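PDB 1UKU: periplasmic divalent cation tolerance protein CutA from Pyrococcus horikoshii, which binds a copper ion at the interface between two trimers and takes part in heavy-metal tolerance. Local coordinates for residues 15-18 with 19-23; 55-58 with 59-63; 86-89 with 90-94. All coordinates share one frame; numbering follows the deposited sequence.

Contact 1: residues 15-18 with 19-23; sequences EKVV and KTLLK
From K19 to L22 each backbone N-H bonds to the carbonyl four residues earlier, E15 to V18, with N-H...O angles of 153 to 160°, one unbroken run of alpha-helix. T20 adds a side-chain bond to this pattern: its OG1 donates to K16 O at 2.9 Å, while T20 N reaches the same oxygen at 3.0 Å from the opposite face of the carbonyl plane. The chi1 of -60° sets OG1 beside its own backbone N and turns it back along the helix, so that two bonds grip one oxygen. This is the amphipathic helix 11-23 of the ferredoxin-like CutA fold, lying against the antiparallel sheet. On its buried side V18 CG1 meets L22 CD1 at 4.0 Å and V17 CG1 meets L21 CD1 at 4.2 Å, the two members of each pair running alongside each other. V18 and L21 both rest on strand 44-57, and V17 and T20 touch L72 of helix 62-72. On another side the extended chains of E15 and K19 run together to a long salt bridge, E15 OE2 to K19 NZ 3.8 Å, where F38 of a second subunit packs on both residues.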
ATOM      1  N   GLU A  15      13.889  11.271   2.700  1.00  8.02           N
ATOM      2  CA  GLU A  15      13.916  11.734   4.088  1.00  9.14           C
ATOM      3  C   GLU A  15      13.887  13.256   4.160  1.00  9.51           C
ATOM      4  O   GLU A  15      13.193  13.810   5.010  1.00 10.69           O
ATOM      5  CB  GLU A  15      15.168  11.202   4.808  1.00  9.96           C
ATOM      6  CG  GLU A  15      15.066   9.731   5.163  1.00 12.09           C
ATOM      7  CD  GLU A  15      16.145   9.271   6.110  1.00 14.77           C
ATOM      8  OE1 GLU A  15      16.429   8.050   6.101  1.00 20.68           O
ATOM      9  OE2 GLU A  15      16.631  10.099   6.895  1.00 19.39           O
ATOM     10  N   LYS A  16      14.605  13.947   3.266  1.00 10.03           N
ATOM     11  CA  LYS A  16      14.622  15.407   3.276  1.00 11.12           C
ATOM     12  C   LYS A  16      13.217  15.947   3.056  1.00 10.71           C
ATOM     13  O   LYS A  16      12.737  16.812   3.781  1.00  9.92           O
ATOM     14  CB  LYS A  16      15.527  15.942   2.176  1.00 12.02           C
ATOM     15  CG  LYS A  16      15.612  17.467   2.141  1.00 15.98           C
ATOM     16  CD  LYS A  16      16.669  17.887   1.128  1.00 21.59           C
ATOM     17  CE  LYS A  16      16.457  19.289   0.612  1.00 24.69           C
ATOM     18  NZ  LYS A  16      17.436  19.593  -0.469  1.00 27.27           N
ATOM     19  N   VAL A  17      12.536  15.399   2.051  1.00  9.80           N
ATOM     20  CA  VAL A  17      11.204  15.868   1.691  1.00  9.12           C
ATOM     21  C   VAL A  17      10.230  15.556   2.812  1.00  8.33           C
ATOM     22  O   VAL A  17       9.494  16.413   3.241  1.00  9.19           O
ATOM     23  CB  VAL A  17      10.759  15.314   0.330  1.00  9.60           C
ATOM     24  CG1 VAL A  17       9.293  15.670   0.039  1.00  9.33           C
ATOM     25  CG2 VAL A  17      11.670  15.872  -0.776  1.00  8.33           C
ATOM     26  N   VAL A  18      10.267  14.341   3.343  1.00  8.30           N
ATOM     27  CA  VAL A  18       9.336  13.959   4.410  1.00  9.50           C
ATOM     28  C   VAL A  18       9.547  14.765   5.680  1.00  8.83           C
ATOM     29  O   VAL A  18       8.570  15.204   6.322  1.00  8.81           O
ATOM     30  CB  VAL A  18       9.419  12.453   4.692  1.00 10.93           C
ATOM     31  CG1 VAL A  18       8.885  12.061   6.062  1.00 14.42           C
ATOM     32  CG2 VAL A  18       8.719  11.702   3.564  1.00 11.79           C
ATOM     33  N   LYS A  19      10.800  14.996   6.022  1.00  9.35           N
ATOM     34  CA  LYS A  19      11.088  15.790   7.217  1.00  9.80           C
ATOM     35  C   LYS A  19      10.625  17.257   7.000  1.00  9.86           C
ATOM     36  O   LYS A  19      10.092  17.862   7.927  1.00  9.81           O
ATOM     37  CB  LYS A  19      12.568  15.717   7.619  1.00 10.46           C
ATOM     38  CG  LYS A  19      13.001  14.360   8.126  1.00 12.10           C
ATOM     39  CD  LYS A  19      14.457  14.307   8.576  1.00 16.79           C
ATOM     40  CE  LYS A  19      14.828  12.913   9.049  1.00 18.32           C
ATOM     41  NZ  LYS A  19      16.249  12.840   9.502  1.00 22.16           N
ATOM     42  N   THR A  20      10.785  17.818   5.800  1.00  9.65           N
ATOM     43  CA  THR A  20      10.259  19.167   5.498  1.00  9.32           C
ATOM     44  C   THR A  20       8.732  19.194   5.642  1.00  9.27           C
ATOM     45  O   THR A  20       8.169  20.142   6.170  1.00 10.70           O
ATOM     46  CB  THR A  20      10.657  19.582   4.091  1.00 10.47           C
ATOM     47  OG1 THR A  20      12.096  19.603   4.005  1.00 13.53           O
ATOM     48  CG2 THR A  20      10.186  20.958   3.787  1.00 10.21           C
ATOM     49  N   LEU A  21       8.055  18.151   5.179  1.00  7.95           N
ATOM     50  CA  LEU A  21       6.600  18.102   5.228  1.00  7.93           C
ATOM     51  C   LEU A  21       6.163  17.994   6.680  1.00  8.06           C
ATOM     52  O   LEU A  21       5.143  18.599   7.054  1.00  8.75           O
ATOM     53  CB  LEU A  21       6.043  16.955   4.398  1.00  7.38           C
ATOM     54  CG  LEU A  21       6.251  17.035   2.885  1.00  9.13           C
ATOM     55  CD1 LEU A  21       5.755  15.726   2.218  1.00  9.87           C
ATOM     56  CD2 LEU A  21       5.595  18.245   2.206  1.00  9.17           C
ATOM     57  N   LEU A  22       6.894  17.243   7.510  1.00  8.57           N
ATOM     58  CA  LEU A  22       6.594  17.165   8.941  1.00  8.90           C
ATOM     59  C   LEU A  22       6.803  18.535   9.594  1.00  9.77           C
ATOM     60  O   LEU A  22       5.961  18.994  10.357  1.00 10.66           O
ATOM     61  CB  LEU A  22       7.441  16.093   9.639  1.00  9.32           C
ATOM     62  CG  LEU A  22       6.972  14.657   9.356  1.00  7.97           C
ATOM     63  CD1 LEU A  22       8.075  13.662   9.673  1.00  9.03           C
ATOM     64  CD2 LEU A  22       5.731  14.311  10.149  1.00  8.60           C
ATOM     65  N   LYS A  23       7.912  19.182   9.281  1.00 10.68           N
ATOM     66  CA  LYS A  23       8.197  20.509   9.859  1.00 10.96           C
ATOM     67  C   LYS A  23       7.106  21.516   9.510  1.00 11.24           C
ATOM     68  O   LYS A  23       6.771  22.381  10.332  1.00 12.30           O
ATOM     69  CB  LYS A  23       9.553  21.017   9.405  1.00 11.79           C
ATOM     70  CG  LYS A  23      10.702  20.250  10.101  1.00 15.70           C
ATOM     71  CD  LYS A  23      12.075  20.840   9.861  1.00 22.22           C
ATOM     72  CE  LYS A  23      12.338  21.234   8.425  1.00 26.17           C
ATOM     73  NZ  LYS A  23      13.800  21.411   8.177  1.00 29.55           N
TER

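Contact 2: residues 55-58 with 59-63; sequences LKTR and EDLWE
R58 and D60 meet at the turn that carries strand 44-57 into helix 62-72, and the arginine is the side chain to follow. Its CB already lies 3.4 Å from D60 OD1. R58 CG passes that oxygen more loosely, at 4.1 Å, and R58 CD comes back to within 3.6 Å of D60 OD1. The bend at chi3 (-50°) then swings NE in toward the carboxylate. R58 NE donates to D60 OD1 at 2.8 Å, almost straight at 171°, and R58 NH2 donates to D60 OD2 at 2.9 Å. This is a side-on, two-nitrogen salt bridge: both carboxylate oxygens use their syn lone pairs, and the two planes are only 16° apart. L61 covers one face of the guanidinium, its CD1 3.8 Å from the plane and over the centre, while L61 CG packs against NH2. The remaining nitrogen, NH1, bonds to K101 O near the C-terminus.

The same turn is closed by the backbone. L61 N donates to R58 O at 3.1 Å, and residues 59-61 form a short 3-10 segment leading into the helix. L61 CD1 also reaches back to T57 OG1 at 3.5 Å; that hydroxyl is hydrogen-bonded to L26 O.

Two in-plane bonds to D60 and the NH1 bond to K101 O should restrict the rotation of the guanidinium. Its positive charge would be expected to favour the ionised carboxylate of D60, so that opposite charges are paired at the surface, with L61 against one face of the arginine.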
ATOM      1  N   LEU A  55       2.355   8.513   3.122  1.00  6.10           N
ATOM      2  CA  LEU A  55       2.107   9.673   3.970  1.00  5.98           C
ATOM      3  C   LEU A  55       0.687   9.681   4.490  1.00  6.38           C
ATOM      4  O   LEU A  55      -0.217   9.290   3.782  1.00  6.50           O
ATOM      5  CB  LEU A  55       2.360  10.972   3.193  1.00  6.61           C
ATOM      6  CG  LEU A  55       3.592  11.007   2.267  1.00  6.66           C
ATOM      7  CD1 LEU A  55       3.666  12.304   1.542  1.00  8.00           C
ATOM      8  CD2 LEU A  55       4.874  10.758   3.069  1.00  7.00           C
ATOM      9  N   LYS A  56       0.505  10.140   5.722  1.00  7.03           N
ATOM     10  CA  LYS A  56      -0.821  10.138   6.358  1.00  7.87           C
ATOM     11  C   LYS A  56      -1.153  11.560   6.756  1.00  6.82           C
ATOM     12  O   LYS A  56      -0.372  12.223   7.419  1.00  7.91           O
ATOM     13  CB  LYS A  56      -0.843   9.187   7.561  1.00  8.59           C
ATOM     14  CG  LYS A  56      -0.358   7.751   7.202  1.00 12.06           C
ATOM     15  CD  LYS A  56      -0.066   6.835   8.405  1.00 17.99           C
ATOM     16  CE  LYS A  56       1.317   6.091   8.324  1.00 19.10           C
ATOM     17  NZ  LYS A  56       2.577   6.852   8.845  1.00 17.61           N
ATOM     18  N   THR A  57      -2.325  12.057   6.336  1.00  6.91           N
ATOM     19  CA  THR A  57      -2.704  13.437   6.693  1.00  7.88           C
ATOM     20  C   THR A  57      -4.229  13.598   6.650  1.00  8.07           C
ATOM     21  O   THR A  57      -4.952  12.631   6.469  1.00  7.59           O
ATOM     22  CB  THR A  57      -1.968  14.467   5.815  1.00  8.38           C
ATOM     23  OG1 THR A  57      -2.099  15.778   6.404  1.00  8.70           O
ATOM     24  CG2 THR A  57      -2.563  14.551   4.417  1.00  7.72           C
ATOM     25  N   ARG A  58      -4.685  14.831   6.857  1.00  8.80           N
ATOM     26  CA  ARG A  58      -6.097  15.152   6.768  1.00  8.96           C
ATOM     27  C   ARG A  58      -6.531  15.409   5.354  1.00  8.60           C
ATOM     28  O   ARG A  58      -5.792  15.937   4.554  1.00  9.14           O
ATOM     29  CB  ARG A  58      -6.438  16.403   7.585  1.00  8.62           C
ATOM     30  CG  ARG A  58      -6.027  16.381   9.037  1.00  9.40           C
ATOM     31  CD  ARG A  58      -6.737  17.450   9.843  1.00 10.05           C
ATOM     32  NE  ARG A  58      -6.668  18.767   9.232  1.00  8.73           N
ATOM     33  CZ  ARG A  58      -5.889  19.754   9.642  1.00  8.50           C
ATOM     34  NH1 ARG A  58      -5.003  19.566  10.638  1.00  9.16           N
ATOM     35  NH2 ARG A  58      -5.926  20.926   9.018  1.00  7.91           N
ATOM     36  N   GLU A  59      -7.791  15.107   5.069  1.00  9.79           N
ATOM     37  CA  GLU A  59      -8.364  15.411   3.761  1.00 10.52           C
ATOM     38  C   GLU A  59      -8.213  16.867   3.346  1.00 10.73           C
ATOM     39  O   GLU A  59      -7.895  17.178   2.197  1.00 11.06           O
ATOM     40  CB  GLU A  59      -9.865  15.170   3.759  1.00 12.17           C
ATOM     41  CG  GLU A  59     -10.280  13.752   3.680  1.00 14.57           C
ATOM     42  CD  GLU A  59     -10.345  13.085   5.014  1.00 18.53           C
ATOM     43  OE1 GLU A  59      -9.789  13.684   5.986  1.00 18.67           O
ATOM     44  OE2 GLU A  59     -11.005  12.013   5.080  1.00 19.00           O
ATOM     45  N   ASP A  60      -8.488  17.784   4.282  1.00 10.62           N
ATOM     46  CA  ASP A  60      -8.502  19.200   3.955  1.00 11.07           C
ATOM     47  C   ASP A  60      -7.120  19.747   3.607  1.00 10.02           C
ATOM     48  O   ASP A  60      -7.014  20.810   3.048  1.00 10.93           O
ATOM     49  CB  ASP A  60      -9.129  20.041   5.086  1.00 11.38           C
ATOM     50  CG  ASP A  60      -8.314  19.996   6.352  1.00 10.15           C
ATOM     51  OD1 ASP A  60      -8.494  19.039   7.111  1.00 12.25           O
ATOM     52  OD2 ASP A  60      -7.467  20.875   6.588  1.00 11.87           O
ATOM     53  N   LEU A  61      -6.054  18.994   3.917  1.00  9.70           N
ATOM     54  CA  LEU A  61      -4.703  19.408   3.592  1.00  9.04           C
ATOM     55  C   LEU A  61      -4.205  18.890   2.217  1.00  8.44           C
ATOM     56  O   LEU A  61      -3.089  19.199   1.823  1.00  9.04           O
ATOM     57  CB  LEU A  61      -3.733  18.988   4.710  1.00  9.33           C
ATOM     58  CG  LEU A  61      -3.931  19.690   6.067  1.00  9.31           C
ATOM     59  CD1 LEU A  61      -3.055  19.088   7.110  1.00  9.33           C
ATOM     60  CD2 LEU A  61      -3.583  21.135   5.927  1.00 10.90           C
ATOM     61  N   TRP A  62      -5.024  18.138   1.500  1.00  8.07           N
ATOM     62  CA  TRP A  62      -4.590  17.500   0.242  1.00  8.17           C
ATOM     63  C   TRP A  62      -3.995  18.486  -0.761  1.00  8.46           C
ATOM     64  O   TRP A  62      -2.916  18.271  -1.265  1.00  8.15           O
ATOM     65  CB  TRP A  62      -5.734  16.731  -0.399  1.00  8.71           C
ATOM     66  CG  TRP A  62      -5.530  16.379  -1.831  1.00  7.46           C
ATOM     67  CD1 TRP A  62      -6.337  16.726  -2.863  1.00  8.86           C
ATOM     68  CD2 TRP A  62      -4.491  15.571  -2.386  1.00  8.06           C
ATOM     69  NE1 TRP A  62      -5.856  16.202  -4.044  1.00  8.60           N
ATOM     70  CE2 TRP A  62      -4.705  15.511  -3.782  1.00  8.29           C
ATOM     71  CE3 TRP A  62      -3.364  14.940  -1.859  1.00  7.23           C
ATOM     72  CZ2 TRP A  62      -3.875  14.791  -4.643  1.00  8.22           C
ATOM     73  CZ3 TRP A  62      -2.522  14.241  -2.734  1.00  7.86           C
ATOM     74  CH2 TRP A  62      -2.785  14.172  -4.102  1.00  8.25           C
ATOM     75  N   GLU A  63      -4.703  19.559  -1.099  1.00  8.98           N
ATOM     76  CA  GLU A  63      -4.219  20.431  -2.165  1.00  8.84           C
ATOM     77  C   GLU A  63      -2.919  21.133  -1.774  1.00  9.87           C
ATOM     78  O   GLU A  63      -2.004  21.248  -2.572  1.00 10.71           O
ATOM     79  CB  GLU A  63      -5.297  21.461  -2.610  1.00  9.12           C
ATOM     80  CG  GLU A  63      -6.484  20.840  -3.344  1.00 11.71           C
ATOM     81  CD  GLU A  63      -6.118  20.105  -4.627  1.00 10.74           C
ATOM     82  OE1 GLU A  63      -4.993  20.252  -5.160  1.00 14.53           O
ATOM     83  OE2 GLU A  63      -7.007  19.368  -5.118  1.00 15.02           O
TER

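Contact 3: residues 86-89 with 90-94; sequences DDVN and EDYLK
V88 spreads its two methyls over the first turn of helix 90-99: CG2 lies 3.9 Å from Y92 CD2, and CG1 lies 3.9 Å from L93 CB, the valine set roughly perpendicular to both partners. The next residue, N89, is at the N-cap position. Its carbonyl accepts L93 N at 3.2 Å, the first i to i+4 bond of the helix, with Y92 N a weak second donor. With chi1 at 54°, CG sits between the backbone N and the carbonyl carbon, which brings the amide over the helix start. N89 ND2 donates to D91 OD1 at 2.9 Å, coming from above a carboxylate plane turned 74° from the amide, and N89 OD1 lies 3.6 Å from Y92 CB. Both ends of this amide also bond to a second subunit, N89 ND2 to P78 O and N89 OD1 to I80 N, so the residue at the N-cap position is itself part of the trimer interface. D87 and V88 pair antiparallel with a strand of that subunit, carrying the sheet across the boundary, while within the chain M1 packs against V88, Y92 and L93 where this short strand passes into the C-terminal helix.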
ATOM      1  N   ASP A  86     -11.239   4.828   4.368  1.00  8.01           N
ATOM      2  CA  ASP A  86     -12.660   4.604   4.601  1.00  8.61           C
ATOM      3  C   ASP A  86     -13.035   4.532   6.072  1.00  9.19           C
ATOM      4  O   ASP A  86     -14.130   4.869   6.419  1.00  9.77           O
ATOM      5  CB  ASP A  86     -13.125   3.363   3.865  1.00  8.55           C
ATOM      6  CG  ASP A  86     -12.970   3.528   2.389  1.00 11.29           C
ATOM      7  OD1 ASP A  86     -12.026   3.003   1.806  1.00 10.63           O
ATOM      8  OD2 ASP A  86     -13.726   4.299   1.744  1.00 13.49           O
ATOM      9  N   ASP A  87     -12.122   4.134   6.933  1.00  7.97           N
ATOM     10  CA  ASP A  87     -12.329   4.190   8.383  1.00  8.62           C
ATOM     11  C   ASP A  87     -10.997   4.017   9.084  1.00  8.69           C
ATOM     12  O   ASP A  87     -10.056   3.481   8.513  1.00  7.79           O
ATOM     13  CB  ASP A  87     -13.379   3.182   8.875  1.00  8.96           C
ATOM     14  CG  ASP A  87     -14.063   3.613  10.163  1.00 13.58           C
ATOM     15  OD1 ASP A  87     -13.808   4.713  10.682  1.00 13.70           O
ATOM     16  OD2 ASP A  87     -14.907   2.885  10.727  1.00 18.11           O
ATOM     17  N   VAL A  88     -10.920   4.534  10.303  1.00  8.32           N
ATOM     18  CA  VAL A  88      -9.715   4.446  11.133  1.00  8.09           C
ATOM     19  C   VAL A  88     -10.140   4.504  12.586  1.00  9.83           C
ATOM     20  O   VAL A  88     -11.190   5.085  12.914  1.00 11.22           O
ATOM     21  CB  VAL A  88      -8.709   5.579  10.749  1.00  8.20           C
ATOM     22  CG1 VAL A  88      -9.371   6.915  10.910  1.00  9.11           C
ATOM     23  CG2 VAL A  88      -7.421   5.488  11.507  1.00  8.72           C
ATOM     24  N   ASN A  89      -9.353   3.898  13.462  1.00  9.57           N
ATOM     25  CA  ASN A  89      -9.612   4.013  14.904  1.00 10.07           C
ATOM     26  C   ASN A  89      -9.508   5.453  15.351  1.00 10.88           C
ATOM     27  O   ASN A  89      -8.605   6.190  14.965  1.00 10.14           O
ATOM     28  CB  ASN A  89      -8.707   3.131  15.745  1.00  9.57           C
ATOM     29  CG  ASN A  89      -7.230   3.360  15.466  1.00  9.44           C
ATOM     30  OD1 ASN A  89      -6.787   3.368  14.300  1.00  9.41           O
ATOM     31  ND2 ASN A  89      -6.437   3.490  16.540  1.00  8.76           N
ATOM     32  N   GLU A  90     -10.466   5.872  16.160  1.00 11.64           N
ATOM     33  CA  GLU A  90     -10.536   7.267  16.558  1.00 12.31           C
ATOM     34  C   GLU A  90      -9.321   7.822  17.280  1.00 11.98           C
ATOM     35  O   GLU A  90      -8.990   8.975  17.060  1.00 12.41           O
ATOM     36  CB  GLU A  90     -11.769   7.484  17.443  1.00 13.75           C
ATOM     37  CG  GLU A  90     -11.819   8.853  18.092  1.00 17.07           C
ATOM     38  CD  GLU A  90     -11.926   9.976  17.083  1.00 19.74           C
ATOM     39  OE1 GLU A  90     -12.242   9.686  15.912  1.00 22.30           O
ATOM     40  OE2 GLU A  90     -11.690  11.146  17.455  1.00 24.17           O
ATOM     41  N   ASP A  91      -8.705   7.048  18.165  1.00 12.71           N
ATOM     42  CA  ASP A  91      -7.544   7.555  18.906  1.00 12.82           C
ATOM     43  C   ASP A  91      -6.406   7.961  17.941  1.00 11.78           C
ATOM     44  O   ASP A  91      -5.721   8.975  18.125  1.00 11.41           O
ATOM     45  CB  ASP A  91      -7.039   6.561  19.975  1.00 14.18           C
ATOM     46  CG  ASP A  91      -6.923   5.125  19.477  1.00 19.19           C
ATOM     47  OD1 ASP A  91      -7.851   4.602  18.796  1.00 25.69           O
ATOM     48  OD2 ASP A  91      -5.927   4.410  19.757  1.00 25.84           O
ATOM     49  N   TYR A  92      -6.224   7.182  16.885  1.00 10.75           N
ATOM     50  CA  TYR A  92      -5.229   7.527  15.899  1.00  9.96           C
ATOM     51  C   TYR A  92      -5.630   8.782  15.115  1.00  9.30           C
ATOM     52  O   TYR A  92      -4.811   9.669  14.870  1.00  9.06           O
ATOM     53  CB  TYR A  92      -4.972   6.362  14.945  1.00 10.47           C
ATOM     54  CG  TYR A  92      -3.870   6.681  13.981  1.00 10.76           C
ATOM     55  CD1 TYR A  92      -2.555   6.559  14.361  1.00 12.81           C
ATOM     56  CD2 TYR A  92      -4.147   7.168  12.712  1.00 12.54           C
ATOM     57  CE1 TYR A  92      -1.534   6.874  13.474  1.00 14.33           C
ATOM     58  CE2 TYR A  92      -3.143   7.504  11.844  1.00 15.60           C
ATOM     59  CZ  TYR A  92      -1.850   7.325  12.223  1.00 15.39           C
ATOM     60  OH  TYR A  92      -0.831   7.662  11.343  1.00 19.97           O
ATOM     61  N   LEU A  93      -6.889   8.837  14.695  1.00  9.15           N
ATOM     62  CA  LEU A  93      -7.365   9.984  13.959  1.00  9.11           C
ATOM     63  C   LEU A  93      -7.191  11.258  14.775  1.00  9.22           C
ATOM     64  O   LEU A  93      -6.742  12.263  14.262  1.00  9.16           O
ATOM     65  CB  LEU A  93      -8.818   9.797  13.547  1.00  9.06           C
ATOM     66  CG  LEU A  93      -9.403  10.903  12.686  1.00 10.21           C
ATOM     67  CD1 LEU A  93      -8.627  11.094  11.377  1.00 11.89           C
ATOM     68  CD2 LEU A  93     -10.842  10.499  12.444  1.00 11.33           C
ATOM     69  N   LYS A  94      -7.496  11.198  16.064  1.00  9.48           N
ATOM     70  CA  LYS A  94      -7.341  12.374  16.933  1.00 10.11           C
ATOM     71  C   LYS A  94      -5.888  12.833  17.004  1.00  9.35           C
ATOM     72  O   LYS A  94      -5.598  14.027  16.929  1.00  9.36           O
ATOM     73  CB  LYS A  94      -7.875  12.081  18.330  1.00 11.14           C
ATOM     74  CG  LYS A  94      -7.849  13.270  19.260  1.00 15.88           C
ATOM     75  CD  LYS A  94      -8.659  14.424  18.674  1.00 20.53           C
ATOM     76  CE  LYS A  94      -9.025  15.463  19.726  1.00 23.95           C
ATOM     77  NZ  LYS A  94     -10.321  15.125  20.367  1.00 26.02           N
TER

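How the contacts relate
Along the chain the three contacts come in series: contact 1 within helix 11-23, contact 2 where strand 44-57 gives way to helix 62-72, and contact 3 where strand 87-88 leads into helix 90-99. Contacts 1 and 2 have centres about 15 Å apart and meet through L55, whose methyls pack on V18 and L21. Contacts 2 and 3, with centres about 14 Å apart, meet where K56 CD lies near Y92 OH. Contacts 1 and 3 stay separate, their nearest atoms about 9 Å apart, yet both touch the second subunit. Contacts 1 and 2 belong to the packing of helices on the sheet, while contact 3 sits at the edge, in the trimer interface; all lie away from the copper site.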